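Local coordinates for De novo designed protein Foldit4 (PDB 6WI5) that has no known natural function but was designed de novo and folds into a compact two-layer alpha/beta domain of ferredoxin-like topology, at residues R18-I21 / K22-E26; R64-E67 / R68-E72. All coordinates share one frame; numbering follows the deposited sequence. Where two conformers were deposited one is given.

Interaction 1 (R18-I21 / K22-E26); sequences RRLI and KRILE
Leu20 and Ile24, one helical turn apart, lie side by side and point the same way, their methyls meeting CD1 to CD1 at 3.9 Å. They belong to helix 17-31, the first of two helices on one face of the four-stranded antiparallel sheet of a ferredoxin-like fold, and serve as a worked example of i to i+4 packing. Leu20 carries CG anti to the backbone N (chi1 177°), which swings its isobutyl group forward along the helix, while Ile24 places CG1 beside its own backbone N and so sends CD1 back to meet it. The same choice brings Ile24 CG1 to 3.2 Å from Leu20 O. Both side chains enter the core: Leu20 reaches Ile9 and Val50 of the sheet and Ile73 of helix 59-76, whereas Ile24 rests on Val52.

Next round the helix, Ile21 and Leu25 repeat the parallel arrangement, with Ile21 CG2 lying 4.0 Å from Leu25 CD1 and both residues settling on Val39 of strand 36-44.

On the flank that faces helix 59-76 the pairing turns polar. Arg19 and Arg23 lie side by side, both chains bent and both touching Leu76, with their guanidinium planes 80° apart; Arg19 NH1 approaches the edge of the Arg23 group at 3.9 Å from NH2. These like charges probably repel one another mildly, and the salt bridge from Arg23 NH1 to Glu72 of helix 59-76 is likely to offset the cost. That partner also gives the Arg23 chain a fixed end.

Beneath the side chains runs the regular ladder of backbone bonds, Arg23 N to Arg19 O at 2.9 Å among them; in another rung Leu25 N donates to Ile21 O over 3.0 Å, with an N-H...O angle of 169°.

Interaction 2 (R64-E67 / R68-E72); sequences RLVE and RILRE
Arg68 reaches back across Leu65, setting NH2 3.4 Å from the methyl CD1, an approach oblique to the guanidinium plane. The turn at its third torsion (chi3 71°) folds the chain toward the preceding turn, where the Arg68 and Arg64 guanidinium planes lie only 11° apart. An acid accounts for this gathering of positive groups: Glu31 of helix 17-31 forms salt bridges with both arginines, and Glu27 takes Arg68 NE.

Leu65 meets Ile69 on the buried side, CG to CD1 at 3.9 Å, and both touch Ile54 of the sheet. Val66 and Leu70 instead run side by side, with Val66 CG1 4.1 Å from Leu70 CD1. Because Leu70 holds CG beside its backbone N (chi1 -64°), this carbon also comes within 3.2 Å of Val66 O. With an alanine here, Val66 CG1 would probably lose the methyl that lies alongside it, opening a gap on that flank.

Toward solvent, a water donates to Arg64 O at 2.9 Å, on top of the backbone bond from Arg68 N to the same oxygen. Such a division, with Leu65, Val66 and Ile69 facing the sheet, Leu70 at the margin and long charged chains elsewhere, is that of an amphipathic helix laid on one face of a sheet, here the second helix of a ferredoxin-like fold.

Overall arrangement
From the N terminus, strand 3-11 leads into helix 17-31, which holds interaction 1; the hairpin of strands 36-44 and 47-56 follows, then helix 59-76 with interaction 2, and strand 81-87 ends the fold. Each contact joins successive turns of a single helix, so neither closes a long loop; they stand in series, without nesting or crossing. Their centres are 12 Å apart, yet they meet across the interhelix seam, where Ile24 CG2 packs 4.0 Å from Ile69 CD1. Interaction 1 spans strands 3-11, 47-56 and the outer strand 36-44; interaction 2 rests on 3-11 and 47-56. The side chains that make them also pack both helices against the same sheet face.

Interaction 1 (R18-I21 / K22-E26)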
loop_
_atom_site.group_PDB
_atom_site.type_symbol
_atom_site.label_atom_id
_atom_site.label_comp_id
_atom_site.label_asym_id
_atom_site.label_seq_id
_atom_site.Cartn_x
_atom_site.Cartn_y
_atom_site.Cartn_z
ATOM N N ARG A 18 -9.372 0.743 -9.081
ATOM C CA ARG A 18 -9.627 -0.693 -9.019
ATOM C C ARG A 18 -8.375 -1.496 -9.356
ATOM O O ARG A 18 -8.033 -2.457 -8.656
ATOM C CB ARG A 18 -10.772 -1.059 -9.962
ATOM C CG ARG A 18 -11.055 -2.546 -10.051
ATOM C CD ARG A 18 -12.074 -2.834 -11.139
ATOM N NE ARG A 18 -11.716 -2.180 -12.394
ATOM C CZ ARG A 18 -10.860 -2.680 -13.280
ATOM N NH1 ARG A 18 -10.270 -3.845 -13.052
ATOM N NH2 ARG A 18 -10.594 -2.013 -14.395
ATOM N N ARG A 19 -7.679 -1.119 -10.432
ATOM C CA ARG A 19 -6.461 -1.832 -10.807
ATOM C C ARG A 19 -5.371 -1.652 -9.760
ATOM O O ARG A 19 -4.607 -2.584 -9.481
ATOM C CB ARG A 19 -5.967 -1.359 -12.173
ATOM C CG ARG A 19 -6.396 -2.240 -13.332
ATOM C CD ARG A 19 -5.214 -2.549 -14.237
ATOM N NE ARG A 19 -4.611 -1.337 -14.784
ATOM C CZ ARG A 19 -3.476 -1.315 -15.474
ATOM N NH1 ARG A 19 -2.813 -2.441 -15.698
ATOM N NH2 ARG A 19 -3.000 -0.167 -15.936
ATOM N N LEU A 20 -5.281 -0.460 -9.170
ATOM C CA LEU A 20 -4.258 -0.204 -8.160
ATOM C C LEU A 20 -4.466 -1.082 -6.933
ATOM O O LEU A 20 -3.521 -1.702 -6.431
ATOM C CB LEU A 20 -4.263 1.275 -7.775
ATOM C CG LEU A 20 -3.293 1.683 -6.665
ATOM C CD1 LEU A 20 -1.858 1.398 -7.075
ATOM C CD2 LEU A 20 -3.472 3.150 -6.308
ATOM N N ILE A 21 -5.703 -1.151 -6.436
ATOM C CA ILE A 21 -5.989 -1.976 -5.265
ATOM C C ILE A 21 -5.763 -3.448 -5.579
ATOM O O ILE A 21 -5.223 -4.198 -4.757
ATOM C CB ILE A 21 -7.423 -1.715 -4.769
ATOM C CG1 ILE A 21 -7.539 -0.301 -4.198
ATOM C CG2 ILE A 21 -7.835 -2.755 -3.736
ATOM C CD1 ILE A 21 -8.916 0.028 -3.682
ATOM N N LYS A 22 -6.170 -3.887 -6.773
ATOM C CA LYS A 22 -5.974 -5.283 -7.151
ATOM C C LYS A 22 -4.494 -5.638 -7.193
ATOM O O LYS A 22 -4.089 -6.700 -6.706
ATOM C CB LYS A 22 -6.629 -5.556 -8.506
ATOM C CG LYS A 22 -6.514 -6.999 -8.971
ATOM C CD LYS A 22 -7.113 -7.183 -10.358
ATOM C CE LYS A 22 -7.013 -8.632 -10.810
ATOM N NZ LYS A 22 -7.556 -8.828 -12.183
ATOM N N ARG A 23 -3.668 -4.754 -7.760
ATOM C CA ARG A 23 -2.238 -5.027 -7.848
ATOM C C ARG A 23 -1.592 -5.076 -6.468
ATOM O O ARG A 23 -0.718 -5.912 -6.216
ATOM C CB ARG A 23 -1.559 -3.971 -8.719
ATOM C CG ARG A 23 -0.058 -4.155 -8.866
ATOM C CD ARG A 23 0.279 -5.206 -9.912
ATOM N NE ARG A 23 -0.190 -4.818 -11.238
ATOM C CZ ARG A 23 0.441 -3.960 -12.033
ATOM N NH1 ARG A 23 1.572 -3.389 -11.636
ATOM N NH2 ARG A 23 -0.060 -3.667 -13.226
ATOM N N ILE A 24 -2.012 -4.189 -5.561
ATOM C CA ILE A 24 -1.422 -4.154 -4.227
ATOM C C ILE A 24 -1.800 -5.403 -3.441
ATOM O O ILE A 24 -0.957 -6.007 -2.766
ATOM C CB ILE A 24 -1.843 -2.870 -3.490
ATOM C CG1 ILE A 24 -1.276 -1.641 -4.198
ATOM C CG2 ILE A 24 -1.376 -2.903 -2.044
ATOM C CD1 ILE A 24 -1.666 -0.335 -3.549
ATOM N N LEU A 25 -3.068 -5.811 -3.514
ATOM C CA LEU A 25 -3.490 -7.020 -2.815
ATOM C C LEU A 25 -2.823 -8.260 -3.394
ATOM O O LEU A 25 -2.602 -9.239 -2.672
ATOM C CB LEU A 25 -5.010 -7.162 -2.873
ATOM C CG LEU A 25 -5.811 -6.085 -2.143
ATOM C CD1 LEU A 25 -7.297 -6.382 -2.218
ATOM C CD2 LEU A 25 -5.360 -5.969 -0.696
ATOM N N GLU A 26 -2.502 -8.239 -4.688
ATOM C CA GLU A 26 -1.803 -9.370 -5.291
ATOM C C GLU A 26 -0.383 -9.486 -4.757
ATOM O O GLU A 26 0.105 -10.595 -4.516
ATOM C CB GLU A 26 -1.799 -9.231 -6.813
ATOM C CG GLU A 26 -3.108 -9.620 -7.469
ATOM C CD GLU A 26 -3.157 -9.238 -8.932
ATOM O OE1 GLU A 26 -2.312 -8.424 -9.361
ATOM O OE2 GLU A 26 -4.037 -9.750 -9.654
#

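Interaction 2 (R64-E67 / R68-E72)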
loop_
_atom_site.group_PDB
_atom_site.type_symbol
_atom_site.label_atom_id
_atom_site.label_comp_id
_atom_site.label_asym_id
_atom_site.label_seq_id
_atom_site.Cartn_x
_atom_site.Cartn_y
_atom_site.Cartn_z
ATOM N N ARG A 64 10.511 -5.623 2.472
ATOM C CA ARG A 64 10.484 -6.206 1.134
ATOM C C ARG A 64 9.133 -5.987 0.466
ATOM O O ARG A 64 9.065 -5.656 -0.724
ATOM C CB ARG A 64 10.815 -7.698 1.206
ATOM C CG ARG A 64 10.694 -8.422 -0.126
ATOM C CD ARG A 64 11.120 -9.882 -0.024
ATOM N NE ARG A 64 10.279 -10.653 0.889
ATOM C CZ ARG A 64 10.645 -11.022 2.113
ATOM N NH1 ARG A 64 11.843 -10.695 2.579
ATOM N NH2 ARG A 64 9.813 -11.724 2.871
ATOM N N LEU A 65 8.045 -6.160 1.220
ATOM C CA LEU A 65 6.712 -5.995 0.650
ATOM C C LEU A 65 6.433 -4.540 0.296
ATOM O O LEU A 65 5.794 -4.255 -0.724
ATOM C CB LEU A 65 5.662 -6.526 1.627
ATOM C CG LEU A 65 4.200 -6.405 1.202
ATOM C CD1 LEU A 65 3.977 -7.078 -0.141
ATOM C CD2 LEU A 65 3.290 -7.006 2.261
ATOM N N VAL A 66 6.907 -3.603 1.121
ATOM C CA VAL A 66 6.667 -2.186 0.859
ATOM C C VAL A 66 7.363 -1.754 -0.427
ATOM O O VAL A 66 6.774 -1.072 -1.274
ATOM C CB VAL A 66 7.119 -1.336 2.061
ATOM C CG1 VAL A 66 7.216 0.128 1.671
ATOM C CG2 VAL A 66 6.151 -1.512 3.222
ATOM N N GLU A 67 8.627 -2.153 -0.596
ATOM C CA GLU A 67 9.364 -1.770 -1.798
ATOM C C GLU A 67 8.731 -2.362 -3.049
ATOM O O GLU A 67 8.712 -1.722 -4.107
ATOM C CB GLU A 67 10.825 -2.203 -1.682
ATOM C CG GLU A 67 11.580 -1.505 -0.571
ATOM C CD GLU A 67 11.508 0.004 -0.683
ATOM O OE1 GLU A 67 11.592 0.525 -1.816
ATOM O OE2 GLU A 67 11.361 0.671 0.363
ATOM N N ARG A 68 8.211 -3.585 -2.951
ATOM C CA ARG A 68 7.564 -4.198 -4.106
ATOM C C ARG A 68 6.250 -3.499 -4.429
ATOM O O ARG A 68 5.908 -3.318 -5.604
ATOM C CB ARG A 68 7.345 -5.689 -3.849
ATOM C CG ARG A 68 7.380 -6.539 -5.107
ATOM C CD ARG A 68 7.480 -8.023 -4.786
ATOM N NE ARG A 68 6.248 -8.555 -4.209
ATOM C CZ ARG A 68 6.105 -8.900 -2.933
ATOM N NH1 ARG A 68 7.120 -8.775 -2.089
ATOM N NH2 ARG A 68 4.944 -9.374 -2.502
ATOM N N ILE A 69 5.507 -3.089 -3.398
ATOM C CA ILE A 69 4.274 -2.335 -3.612
ATOM C C ILE A 69 4.578 -0.996 -4.271
ATOM O O ILE A 69 3.887 -0.577 -5.209
ATOM C CB ILE A 69 3.523 -2.157 -2.279
ATOM C CG1 ILE A 69 2.913 -3.486 -1.828
ATOM C CG2 ILE A 69 2.453 -1.080 -2.400
ATOM C CD1 ILE A 69 2.278 -3.431 -0.456
ATOM N N LEU A 70 5.623 -0.308 -3.803
ATOM C CA LEU A 70 5.963 0.991 -4.373
ATOM C C LEU A 70 6.359 0.866 -5.840
ATOM O O LEU A 70 6.047 1.747 -6.650
ATOM C CB LEU A 70 7.085 1.647 -3.568
ATOM C CG LEU A 70 6.742 1.984 -2.115
ATOM C CD1 LEU A 70 7.879 2.743 -1.450
ATOM C CD2 LEU A 70 5.445 2.772 -2.037
ATOM N N ARG A 71 7.047 -0.221 -6.204
ATOM C CA ARG A 71 7.404 -0.430 -7.605
ATOM C C ARG A 71 6.164 -0.684 -8.456
ATOM O O ARG A 71 6.064 -0.183 -9.583
ATOM C CB ARG A 71 8.382 -1.598 -7.737
ATOM C CG ARG A 71 9.741 -1.375 -7.092
ATOM C CD ARG A 71 10.698 -2.496 -7.473
ATOM N NE ARG A 71 11.821 -2.604 -6.547
ATOM C CZ ARG A 71 11.866 -3.460 -5.531
ATOM N NH1 ARG A 71 12.926 -3.493 -4.735
ATOM N NH2 ARG A 71 10.851 -4.287 -5.312
ATOM N N GLU A 72 5.213 -1.458 -7.933
ATOM C CA GLU A 72 3.986 -1.717 -8.680
ATOM C C GLU A 72 3.134 -0.462 -8.806
ATOM O O GLU A 72 2.459 -0.271 -9.824
ATOM C CB GLU A 72 3.189 -2.839 -8.015
ATOM C CG GLU A 72 3.910 -4.176 -7.981
ATOM C CD GLU A 72 4.188 -4.733 -9.368
ATOM O OE1 GLU A 72 3.443 -4.393 -10.312
ATOM O OE2 GLU A 72 5.154 -5.511 -9.511
HETATM O O HOH W 1 11.290 -6.033 -2.520
#